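PDB 7A9J: Cfl from Pectobacterium brasiliense, which is a coronafacic acid ligase of the ATP-dependent AMP-binding enzyme family, probably activating carboxylic acids with ATP for coupling to amines as amides. Local coordinates for residues R466-Q472 with P498-I504; V454-V458 with I515-S521; L143-I149 with N159-W163. The protein carries 1 engineered substitution. All coordinates share one frame; numbering follows the deposited sequence.

Contact 1: residues R466-Q472 with P498-I504; sequences RIIALIQ and PSEYIFI
R466 reaches across to E500 with NH1, which meets OE1 at 2.7 Å in a salt bridge. CG of R466 stands anti to the backbone N (chi1 178°), and a bend at chi3 then brings the head round over E500. The carboxylate oxygen lies in the guanidinium plane, but NH1 approaches it from above the carboxylate, the two planes being 57° apart. I468 CD1 sits over one guanidinium face, toward its rim. Y524 accompanies the pair, its hydroxyl bonding both R466 NH2 and E500 OE2, while T536 OG1 bonds OE1; this polar network would make burying the glutamate charge affordable. Nearer the backbone, the aliphatic part of R466 passes S499, with R466 CG 3.4 Å from S499 CB, and a water links S499 OG to I467 N.

Between the strands run parallel ladder bonds, A469 and I471 each giving N-H to one residue and C=O to another; I471 N to I502 O (2.8 Å, 175°) is almost straight. Branched side chains suit the extended backbone here. On the face of I468, L470 and I502, I468 CG2 touches I502 CD1 at 3.6 Å, and L470 CD1 lies 3.6 Å from I502 CG2 and 3.5 Å from I504 CG2. On the other face the small A469 leaves room for bulkier neighbours: its CB is 3.7 Å from both P498 CG and Y501 CD1. I471 and F503 lie alongside each other, pointing the same way, CG2 against the ring at CE2.

Helix 481-491 lies against P498 and Y501, whereas helix 524-530 covers I468 and I502. Strands 464-473 and 500-503, joined through helix 481-491, form the beta-alpha-beta unit in the small C-terminal domain of an AMP-binding enzyme.

Contact 2: residues V454-V458 with I515-S521; sequences VVFSV and ISRRKLS. With PO4 (phosphate ion), chain D.
A helix packed across one face of the C-terminal domain's sheet, on its edge strand 450-460, brings V454 and F456 against R517, L520 and S521, strand 454-458 and helix 517-521 running at 57° to each other. F456 is the broad platform. Its CG sits between the backbone N and carbonyl carbon (chi1 55°), a turn that lays one ring face under the helix backbone at L520 and S521. F456 CD2 comes within 3.5 Å of S521 CA, and F456 CD1 within 4.1 Å of L520 CB. Beside it V454 CG1 meets L520 CD1 at 3.6 Å, the two side chains crossing at about a right angle, a compact branched residue against a longer one.

Polar groups fix the ends. S521 OG, swung anti to its own N, donates to S457 O at 2.6 Å and lies in the carbonyl plane, a short serine giving a helix a direct grip on a strand. R517 stretches out along the strand, its CD 3.2 Å from V455 O. Its NH2 then forms a salt bridge with E441, whose other oxygen accepts from V455 N, so one glutamate holds arginine and strand together. At the helix start S516 is the N-cap: its OG accepts from K519 N at 3.0 Å and donates to O4 of a phosphate ion at 2.8 Å, probably from the crystallisation liquor.

Strand 450-460 pairs with strand 464-473 along its inner side. Helix 437-445 packs on V455 and reaches V454 and R517, while L527 of helix 524-530 closes on F456 and L520.

Contact 3: residues L143-I149 with N159-W163; sequences LEKIWVI and NTHNW
H161 and I146 are tied through the backbone, H161 N giving its hydrogen to I146 O at 2.7 Å. This bond belongs to a parallel ladder in which I146 N binds N159 O and V148 N binds H161 O. At its far end W163 N reaches V148 O at 3.0 Å from well above the carbonyl plane (61° out of it), where the strand gives way to a helix.

Among the aromatic contacts, W147 CD1 touches H161 CB at 3.6 Å; the W147 five-membered ring and the H161 ring meet obliquely, their planes 40° apart. I149 CG1 lies over one face of the W163 indole near its rim, 3.7 Å from W163 CG, an apolar chain well matched to a flat indole.

At the N159 end a water bridges the segments: it accepts from K145 NZ at 2.8 Å, can donate to N159 OD1 and lies in the plane of the H161 ring near NE2. H161 ND1 is bonded to E165, and T160 OG1 to E138. Beside W163, N162, a residue apt for an N-cap, accepts with OD1 from E164 N.

Joined by just a short helix-free loop, the two parallel strands form the edge of a five-stranded parallel sheet in the large AMP-binding part of the enzyme, strand 160-162 outermost.

From the N terminus, contact 3 closes first: residues 143-149 and 159-163 enclose a short loop at the edge of the five-stranded parallel sheet. The chain then completes the large AMP-binding part and enters the C-terminal domain, where contact 2 opens at 454-458. Contact 1 is nested inside it, opening at 466-472 and closing at 498-504, after which 515-521 closes contact 2. Those two share a sheet: strands 450-460 and 464-473 are neighbours, with I468 N probably bonded to F456 O. Together they tie strands 450-460, 464-473 and 500-503 to helix 517-522. Contact 3 lies on the opposite side of the chain's centre, its nearest atoms about 35 Å from contact 2.

Contact 1: residues R466-Q472 with P498-I504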
loop_
_atom_site.group_PDB
_atom_site.type_symbol
_atom_site.label_atom_id
_atom_site.label_comp_id
_atom_site.label_asym_id
_atom_site.label_seq_id
_atom_site.Cartn_x
_atom_site.Cartn_y
_atom_site.Cartn_z
ATOM N N ARG A 466 -16.385 8.797 -29.015
ATOM C CA ARG A 466 -17.648 8.092 -28.844
ATOM C C ARG A 466 -17.478 7.117 -27.691
ATOM O O ARG A 466 -16.451 6.436 -27.618
ATOM C CB ARG A 466 -18.002 7.357 -30.134
ATOM C CG ARG A 466 -19.254 6.534 -30.107
ATOM C CD ARG A 466 -19.630 6.115 -31.554
ATOM N NE ARG A 466 -18.543 5.391 -32.199
ATOM C CZ ARG A 466 -18.465 4.071 -32.317
ATOM N NH1 ARG A 466 -19.430 3.293 -31.830
ATOM N NH2 ARG A 466 -17.413 3.538 -32.940
ATOM N N ILE A 467 -18.481 7.049 -26.808
ATOM C CA ILE A 467 -18.357 6.228 -25.599
ATOM C C ILE A 467 -18.784 4.801 -25.871
ATOM O O ILE A 467 -19.883 4.552 -26.377
ATOM C CB ILE A 467 -19.186 6.832 -24.454
ATOM C CG1 ILE A 467 -18.621 8.215 -24.125
ATOM C CG2 ILE A 467 -19.186 5.890 -23.199
ATOM C CD1 ILE A 467 -19.449 8.943 -23.073
ATOM N N ILE A 468 -17.914 3.857 -25.517
ATOM C CA ILE A 468 -18.192 2.432 -25.652
ATOM C C ILE A 468 -18.294 1.833 -24.254
ATOM O O ILE A 468 -17.469 2.142 -23.378
ATOM C CB ILE A 468 -17.063 1.746 -26.445
ATOM C CG1 ILE A 468 -16.722 2.548 -27.720
ATOM C CG2 ILE A 468 -17.394 0.261 -26.659
ATOM C CD1 ILE A 468 -17.871 2.738 -28.737
ATOM N N ALA A 469 -19.258 0.946 -24.045
ATOM C CA ALA A 469 -19.324 0.214 -22.776
ATOM C C ALA A 469 -19.085 -1.263 -23.040
ATOM O O ALA A 469 -19.832 -1.892 -23.806
ATOM C CB ALA A 469 -20.686 0.407 -22.095
ATOM N N LEU A 470 -18.070 -1.818 -22.397
ATOM C CA LEU A 470 -17.927 -3.263 -22.327
ATOM C C LEU A 470 -18.774 -3.782 -21.173
ATOM O O LEU A 470 -18.620 -3.332 -20.035
ATOM C CB LEU A 470 -16.444 -3.600 -22.171
ATOM C CG LEU A 470 -15.824 -4.940 -22.539
ATOM C CD1 LEU A 470 -16.360 -5.397 -23.876
ATOM C CD2 LEU A 470 -14.307 -4.729 -22.629
ATOM N N ILE A 471 -19.695 -4.696 -21.465
ATOM C CA ILE A 471 -20.686 -5.179 -20.499
ATOM C C ILE A 471 -20.479 -6.676 -20.300
ATOM O O ILE A 471 -20.571 -7.449 -21.264
ATOM C CB ILE A 471 -22.126 -4.929 -20.980
ATOM C CG1 ILE A 471 -22.380 -3.448 -21.268
ATOM C CG2 ILE A 471 -23.143 -5.502 -19.968
ATOM C CD1 ILE A 471 -22.397 -2.590 -20.049
ATOM N N GLN A 472 -20.268 -7.095 -19.052
ATOM C CA GLN A 472 -20.160 -8.520 -18.742
ATOM C C GLN A 472 -21.425 -8.964 -18.035
ATOM O O GLN A 472 -21.638 -8.587 -16.871
ATOM C CB GLN A 472 -18.933 -8.817 -17.879
ATOM C CG GLN A 472 -18.834 -10.268 -17.407
ATOM C CD GLN A 472 -17.582 -10.514 -16.579
ATOM O OE1 GLN A 472 -16.458 -10.203 -17.005
ATOM N NE2 GLN A 472 -17.771 -11.063 -15.386
ATOM N N PRO A 498 -23.289 5.648 -22.960
ATOM C CA PRO A 498 -22.545 4.959 -24.017
ATOM C C PRO A 498 -23.307 5.058 -25.325
ATOM O O PRO A 498 -24.540 5.073 -25.347
ATOM C CB PRO A 498 -22.457 3.510 -23.509
ATOM C CG PRO A 498 -22.541 3.635 -21.983
ATOM C CD PRO A 498 -23.466 4.822 -21.741
ATOM N N SER A 499 -22.560 5.210 -26.403
ATOM C CA SER A 499 -23.136 5.078 -27.733
ATOM C C SER A 499 -23.265 3.631 -28.195
ATOM O O SER A 499 -23.958 3.368 -29.189
ATOM C CB SER A 499 -22.269 5.846 -28.723
ATOM O OG SER A 499 -22.408 7.238 -28.532
ATOM N N GLU A 500 -22.648 2.688 -27.498
ATOM C CA GLU A 500 -22.530 1.327 -27.984
ATOM C C GLU A 500 -22.214 0.403 -26.822
ATOM O O GLU A 500 -21.519 0.791 -25.889
ATOM C CB GLU A 500 -21.430 1.256 -29.016
ATOM C CG GLU A 500 -21.193 -0.069 -29.626
ATOM C CD GLU A 500 -20.222 0.090 -30.780
ATOM O OE1 GLU A 500 -20.548 0.824 -31.738
ATOM O OE2 GLU A 500 -19.116 -0.459 -30.696
ATOM N N TYR A 501 -22.729 -0.815 -26.902
ATOM C CA TYR A 501 -22.559 -1.843 -25.881
ATOM C C TYR A 501 -21.873 -3.048 -26.515
ATOM O O TYR A 501 -22.304 -3.524 -27.574
ATOM C CB TYR A 501 -23.944 -2.221 -25.305
ATOM C CG TYR A 501 -24.582 -1.065 -24.592
ATOM C CD1 TYR A 501 -24.045 -0.612 -23.400
ATOM C CD2 TYR A 501 -25.692 -0.406 -25.101
ATOM C CE1 TYR A 501 -24.583 0.440 -22.717
ATOM C CE2 TYR A 501 -26.264 0.673 -24.400
ATOM C CZ TYR A 501 -25.677 1.086 -23.207
ATOM O OH TYR A 501 -26.150 2.144 -22.469
ATOM N N ILE A 502 -20.793 -3.518 -25.893
ATOM C CA ILE A 502 -20.110 -4.730 -26.321
ATOM C C ILE A 502 -20.297 -5.763 -25.220
ATOM O O ILE A 502 -19.750 -5.618 -24.123
ATOM C CB ILE A 502 -18.626 -4.478 -26.612
ATOM C CG1 ILE A 502 -18.477 -3.443 -27.740
ATOM C CG2 ILE A 502 -17.935 -5.781 -27.058
ATOM C CD1 ILE A 502 -17.039 -3.064 -28.076
ATOM N N PHE A 503 -21.089 -6.792 -25.487
ATOM C CA PHE A 503 -21.326 -7.836 -24.499
ATOM C C PHE A 503 -20.236 -8.884 -24.642
ATOM O O PHE A 503 -20.052 -9.450 -25.726
ATOM C CB PHE A 503 -22.706 -8.480 -24.667
ATOM C CG PHE A 503 -23.843 -7.542 -24.416
ATOM C CD1 PHE A 503 -24.261 -6.661 -25.406
ATOM C CD2 PHE A 503 -24.486 -7.525 -23.194
ATOM C CE1 PHE A 503 -25.304 -5.780 -25.177
ATOM C CE2 PHE A 503 -25.537 -6.656 -22.962
ATOM C CZ PHE A 503 -25.947 -5.780 -23.958
ATOM N N ILE A 504 -19.535 -9.154 -23.548
ATOM C CA ILE A 504 -18.499 -10.176 -23.503
ATOM C C ILE A 504 -18.558 -10.804 -22.116
ATOM O O ILE A 504 -18.699 -10.092 -21.117
ATOM C CB ILE A 504 -17.111 -9.576 -23.821
ATOM C CG1 ILE A 504 -16.097 -10.674 -24.113
ATOM C CG2 ILE A 504 -16.620 -8.689 -22.702
ATOM C CD1 ILE A 504 -14.756 -10.144 -24.563
HETATM O O HOH W 1 -20.709 8.872 -27.150
#

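Contact 2: residues V454-V458 with I515-S521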
loop_
_atom_site.group_PDB
_atom_site.type_symbol
_atom_site.label_atom_id
_atom_site.label_comp_id
_atom_site.label_asym_id
_atom_site.label_seq_id
_atom_site.Cartn_x
_atom_site.Cartn_y
_atom_site.Cartn_z
ATOM N N VAL A 454 -16.554 -2.093 -18.283
ATOM C CA VAL A 454 -15.481 -1.123 -18.461
ATOM C C VAL A 454 -15.943 -0.143 -19.545
ATOM O O VAL A 454 -16.441 -0.573 -20.599
ATOM C CB VAL A 454 -14.152 -1.783 -18.885
ATOM C CG1 VAL A 454 -13.094 -0.728 -19.134
ATOM C CG2 VAL A 454 -13.622 -2.745 -17.805
ATOM N N VAL A 455 -15.789 1.166 -19.289
ATOM C CA VAL A 455 -16.223 2.214 -20.225
ATOM C C VAL A 455 -14.991 2.945 -20.750
ATOM O O VAL A 455 -14.066 3.234 -19.992
ATOM C CB VAL A 455 -17.217 3.186 -19.551
ATOM C CG1 VAL A 455 -17.517 4.416 -20.440
ATOM C CG2 VAL A 455 -18.504 2.474 -19.180
ATOM N N PHE A 456 -14.954 3.215 -22.063
ATOM C CA PHE A 456 -13.828 3.916 -22.662
ATOM C C PHE A 456 -14.344 4.630 -23.912
ATOM O O PHE A 456 -15.512 4.507 -24.282
ATOM C CB PHE A 456 -12.691 2.976 -23.075
ATOM C CG PHE A 456 -13.126 1.827 -24.010
ATOM C CD1 PHE A 456 -13.595 0.636 -23.483
ATOM C CD2 PHE A 456 -13.024 1.937 -25.431
ATOM C CE1 PHE A 456 -13.991 -0.407 -24.295
ATOM C CE2 PHE A 456 -13.397 0.842 -26.269
ATOM C CZ PHE A 456 -13.885 -0.306 -25.705
ATOM N N SER A 457 -13.483 5.400 -24.539
ATOM C CA SER A 457 -13.921 6.022 -25.779
ATOM C C SER A 457 -13.020 5.625 -26.935
ATOM O O SER A 457 -11.894 5.155 -26.747
ATOM C CB SER A 457 -13.973 7.569 -25.657
ATOM O OG SER A 457 -12.647 8.096 -25.572
ATOM N N VAL A 458 -13.559 5.838 -28.133
ATOM C CA VAL A 458 -12.819 5.660 -29.376
ATOM C C VAL A 458 -12.933 6.947 -30.161
ATOM O O VAL A 458 -13.875 7.738 -29.972
ATOM C CB VAL A 458 -13.322 4.438 -30.191
ATOM C CG1 VAL A 458 -13.011 3.166 -29.322
ATOM C CG2 VAL A 458 -14.795 4.506 -30.493
ATOM N N ILE A 515 -7.096 -1.994 -15.548
ATOM C CA ILE A 515 -7.293 -2.836 -16.724
ATOM C C ILE A 515 -6.890 -2.064 -17.991
ATOM O O ILE A 515 -6.794 -2.643 -19.075
ATOM C CB ILE A 515 -8.759 -3.347 -16.794
ATOM C CG1 ILE A 515 -9.160 -4.008 -15.475
ATOM C CG2 ILE A 515 -8.944 -4.357 -17.909
ATOM C CD1 ILE A 515 -10.496 -4.724 -15.532
ATOM N N SER A 516 -6.643 -0.759 -17.829
ATOM C CA SER A 516 -6.204 0.145 -18.895
ATOM C C SER A 516 -7.303 0.439 -19.906
ATOM O O SER A 516 -7.470 -0.289 -20.890
ATOM C CB SER A 516 -5.004 -0.391 -19.668
ATOM O OG SER A 516 -4.580 0.601 -20.601
ATOM N N ARG A 517 -8.044 1.516 -19.692
ATOM C CA ARG A 517 -9.056 1.840 -20.681
ATOM C C ARG A 517 -8.410 2.236 -22.003
ATOM O O ARG A 517 -9.016 2.036 -23.067
ATOM C CB ARG A 517 -9.971 2.905 -20.072
ATOM C CG ARG A 517 -10.682 2.386 -18.829
ATOM C CD ARG A 517 -11.486 3.494 -18.141
ATOM N NE ARG A 517 -12.187 3.038 -16.963
ATOM C CZ ARG A 517 -11.586 2.849 -15.785
ATOM N NH1 ARG A 517 -10.292 3.108 -15.671
ATOM N NH2 ARG A 517 -12.265 2.435 -14.718
ATOM N N ARG A 518 -7.162 2.713 -21.951
ATOM C CA ARG A 518 -6.404 3.063 -23.149
ATOM C C ARG A 518 -6.130 1.839 -24.020
ATOM O O ARG A 518 -6.291 1.881 -25.250
ATOM C CB ARG A 518 -5.081 3.726 -22.751
ATOM C CG ARG A 518 -4.345 4.271 -23.939
ATOM C CD ARG A 518 -2.837 4.386 -23.786
ATOM N NE ARG A 518 -2.290 4.663 -25.115
ATOM C CZ ARG A 518 -1.444 3.876 -25.776
ATOM N NH1 ARG A 518 -0.988 2.760 -25.210
ATOM N NH2 ARG A 518 -1.040 4.225 -26.998
ATOM N N LYS A 519 -5.656 0.756 -23.415
ATOM C CA LYS A 519 -5.401 -0.431 -24.215
ATOM C C LYS A 519 -6.697 -1.057 -24.722
ATOM O O LYS A 519 -6.734 -1.582 -25.845
ATOM C CB LYS A 519 -4.571 -1.425 -23.406
ATOM C CG LYS A 519 -3.173 -0.857 -23.103
ATOM C CD LYS A 519 -2.356 -1.735 -22.156
ATOM C CE LYS A 519 -1.518 -0.880 -21.195
ATOM N NZ LYS A 519 -0.955 -1.684 -20.079
ATOM N N LEU A 520 -7.777 -0.983 -23.944
ATOM C CA LEU A 520 -9.043 -1.489 -24.459
ATOM C C LEU A 520 -9.524 -0.673 -25.645
ATOM O O LEU A 520 -10.004 -1.247 -26.631
ATOM C CB LEU A 520 -10.088 -1.523 -23.358
ATOM C CG LEU A 520 -9.868 -2.688 -22.413
ATOM C CD1 LEU A 520 -10.725 -2.550 -21.158
ATOM C CD2 LEU A 520 -10.161 -3.997 -23.135
ATOM N N SER A 521 -9.403 0.668 -25.584
ATOM C CA SER A 521 -9.756 1.493 -26.734
ATOM C C SER A 521 -8.969 1.060 -27.950
ATOM O O SER A 521 -9.484 1.065 -29.083
ATOM C CB SER A 521 -9.486 2.981 -26.465
ATOM O OG SER A 521 -9.841 3.771 -27.620
HETATM P P PO4 D . -2.514 3.287 -19.078
HETATM O O1 PO4 D . -2.402 4.534 -19.923
HETATM O O2 PO4 D . -1.655 2.201 -19.690
HETATM O O3 PO4 D . -2.028 3.613 -17.684
HETATM O O4 PO4 D . -3.959 2.832 -19.033
#

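Contact 3: residues L143-I149 with N159-W163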
loop_
_atom_site.group_PDB
_atom_site.type_symbol
_atom_site.label_atom_id
_atom_site.label_comp_id
_atom_site.label_asym_id
_atom_site.label_seq_id
_atom_site.Cartn_x
_atom_site.Cartn_y
_atom_site.Cartn_z
ATOM N N LEU A 143 30.150 -1.995 0.870
ATOM C CA LEU A 143 29.579 -2.742 2.009
ATOM C C LEU A 143 30.689 -3.209 2.943
ATOM O O LEU A 143 31.436 -4.133 2.619
ATOM C CB LEU A 143 28.767 -3.936 1.527
ATOM C CG LEU A 143 27.470 -3.530 0.802
ATOM C CD1 LEU A 143 26.730 -4.793 0.377
ATOM C CD2 LEU A 143 26.526 -2.622 1.630
ATOM N N GLU A 144 30.782 -2.597 4.116
ATOM C CA GLU A 144 31.777 -3.039 5.100
ATOM C C GLU A 144 31.301 -4.222 5.954
ATOM O O GLU A 144 32.141 -4.965 6.502
ATOM C CB GLU A 144 32.142 -1.884 6.030
ATOM C CG GLU A 144 32.670 -0.635 5.353
ATOM C CD GLU A 144 32.547 0.609 6.253
ATOM O OE1 GLU A 144 32.713 0.492 7.498
ATOM O OE2 GLU A 144 32.268 1.703 5.707
ATOM N N LYS A 145 29.991 -4.359 6.141
ATOM C CA LYS A 145 29.363 -5.454 6.860
ATOM C C LYS A 145 28.145 -5.929 6.090
ATOM O O LYS A 145 27.301 -5.122 5.692
ATOM C CB LYS A 145 28.898 -5.014 8.253
ATOM C CG LYS A 145 30.035 -4.431 9.094
ATOM C CD LYS A 145 30.951 -5.500 9.531
ATOM C CE LYS A 145 32.269 -4.881 10.087
ATOM N NZ LYS A 145 33.159 -5.874 10.731
ATOM N N ILE A 146 28.042 -7.239 5.954
ATOM C CA ILE A 146 26.901 -7.931 5.368
ATOM C C ILE A 146 26.489 -8.972 6.410
ATOM O O ILE A 146 27.216 -9.936 6.610
ATOM C CB ILE A 146 27.306 -8.629 4.049
ATOM C CG1 ILE A 146 27.844 -7.602 3.050
ATOM C CG2 ILE A 146 26.150 -9.478 3.477
ATOM C CD1 ILE A 146 28.514 -8.228 1.832
ATOM N N TRP A 147 25.311 -8.832 7.004
ATOM C CA TRP A 147 24.789 -9.825 7.933
ATOM C C TRP A 147 23.598 -10.544 7.309
ATOM O O TRP A 147 22.737 -9.900 6.677
ATOM C CB TRP A 147 24.330 -9.173 9.240
ATOM C CG TRP A 147 25.406 -8.552 10.134
ATOM C CD1 TRP A 147 26.176 -9.197 11.074
ATOM C CD2 TRP A 147 25.753 -7.159 10.223
ATOM N NE1 TRP A 147 27.010 -8.295 11.718
ATOM C CE2 TRP A 147 26.752 -7.039 11.232
ATOM C CE3 TRP A 147 25.328 -6.011 9.554
ATOM C CZ2 TRP A 147 27.340 -5.827 11.555
ATOM C CZ3 TRP A 147 25.881 -4.801 9.883
ATOM C CH2 TRP A 147 26.882 -4.716 10.907
ATOM N N VAL A 148 23.550 -11.862 7.478
ATOM C CA VAL A 148 22.571 -12.730 6.808
ATOM C C VAL A 148 22.005 -13.683 7.858
ATOM O O VAL A 148 22.766 -14.426 8.510
ATOM C CB VAL A 148 23.202 -13.539 5.673
ATOM C CG1 VAL A 148 22.164 -14.480 5.013
ATOM C CG2 VAL A 148 23.900 -12.631 4.693
ATOM N N ILE A 149 20.689 -13.673 8.011
ATOM C CA ILE A 149 20.041 -14.653 8.873
ATOM C C ILE A 149 20.171 -16.017 8.232
ATOM O O ILE A 149 19.862 -16.192 7.039
ATOM C CB ILE A 149 18.561 -14.278 9.068
ATOM C CG1 ILE A 149 18.450 -12.889 9.686
ATOM C CG2 ILE A 149 17.864 -15.357 9.913
ATOM C CD1 ILE A 149 16.972 -12.382 9.813
ATOM N N ASN A 159 33.634 -9.806 4.475
ATOM C CA ASN A 159 32.730 -8.944 5.207
ATOM C C ASN A 159 31.354 -9.562 5.406
ATOM O O ASN A 159 30.444 -8.869 5.840
ATOM C CB ASN A 159 32.592 -7.596 4.521
ATOM C CG ASN A 159 33.877 -6.837 4.536
ATOM O OD1 ASN A 159 34.637 -6.924 5.504
ATOM N ND2 ASN A 159 34.146 -6.101 3.460
ATOM N N THR A 160 31.199 -10.851 5.143
ATOM C CA THR A 160 29.896 -11.496 5.294
ATOM C C THR A 160 29.845 -12.251 6.609
ATOM O O THR A 160 30.733 -13.064 6.884
ATOM C CB THR A 160 29.666 -12.429 4.116
ATOM O OG1 THR A 160 29.748 -11.617 2.945
ATOM C CG2 THR A 160 28.280 -13.058 4.173
ATOM N N HIS A 161 28.810 -11.944 7.411
ATOM C CA HIS A 161 28.671 -12.400 8.787
ATOM C C HIS A 161 27.311 -13.050 8.984
ATOM O O HIS A 161 26.337 -12.735 8.295
ATOM C CB HIS A 161 28.832 -11.225 9.772
ATOM C CG HIS A 161 30.184 -10.599 9.713
ATOM N ND1 HIS A 161 31.249 -11.035 10.482
ATOM C CD2 HIS A 161 30.657 -9.588 8.945
ATOM C CE1 HIS A 161 32.318 -10.312 10.190
ATOM N NE2 HIS A 161 31.978 -9.409 9.280
ATOM N N ASN A 162 27.247 -13.960 9.942
ATOM C CA ASN A 162 25.949 -14.492 10.337
ATOM C C ASN A 162 25.225 -13.471 11.206
ATOM O O ASN A 162 25.847 -12.782 12.030
ATOM C CB ASN A 162 26.166 -15.798 11.116
ATOM C CG ASN A 162 24.880 -16.560 11.365
ATOM O OD1 ASN A 162 23.999 -16.096 12.100
ATOM N ND2 ASN A 162 24.766 -17.747 10.751
ATOM N N TRP A 163 23.896 -13.418 11.057
ATOM C CA TRP A 163 23.050 -12.537 11.860
ATOM C C TRP A 163 23.313 -12.706 13.361
ATOM O O TRP A 163 23.255 -11.729 14.121
ATOM C CB TRP A 163 21.579 -12.846 11.589
ATOM C CG TRP A 163 20.629 -12.289 12.584
ATOM C CD1 TRP A 163 20.047 -12.948 13.656
ATOM C CD2 TRP A 163 20.147 -10.956 12.619
ATOM N NE1 TRP A 163 19.232 -12.091 14.327
ATOM C CE2 TRP A 163 19.293 -10.851 13.745
ATOM C CE3 TRP A 163 20.354 -9.837 11.813
ATOM C CZ2 TRP A 163 18.637 -9.676 14.068
ATOM C CZ3 TRP A 163 19.650 -8.654 12.108
ATOM C CH2 TRP A 163 18.834 -8.582 13.251
HETATM O O HOH W 2 33.804 -6.978 8.238
#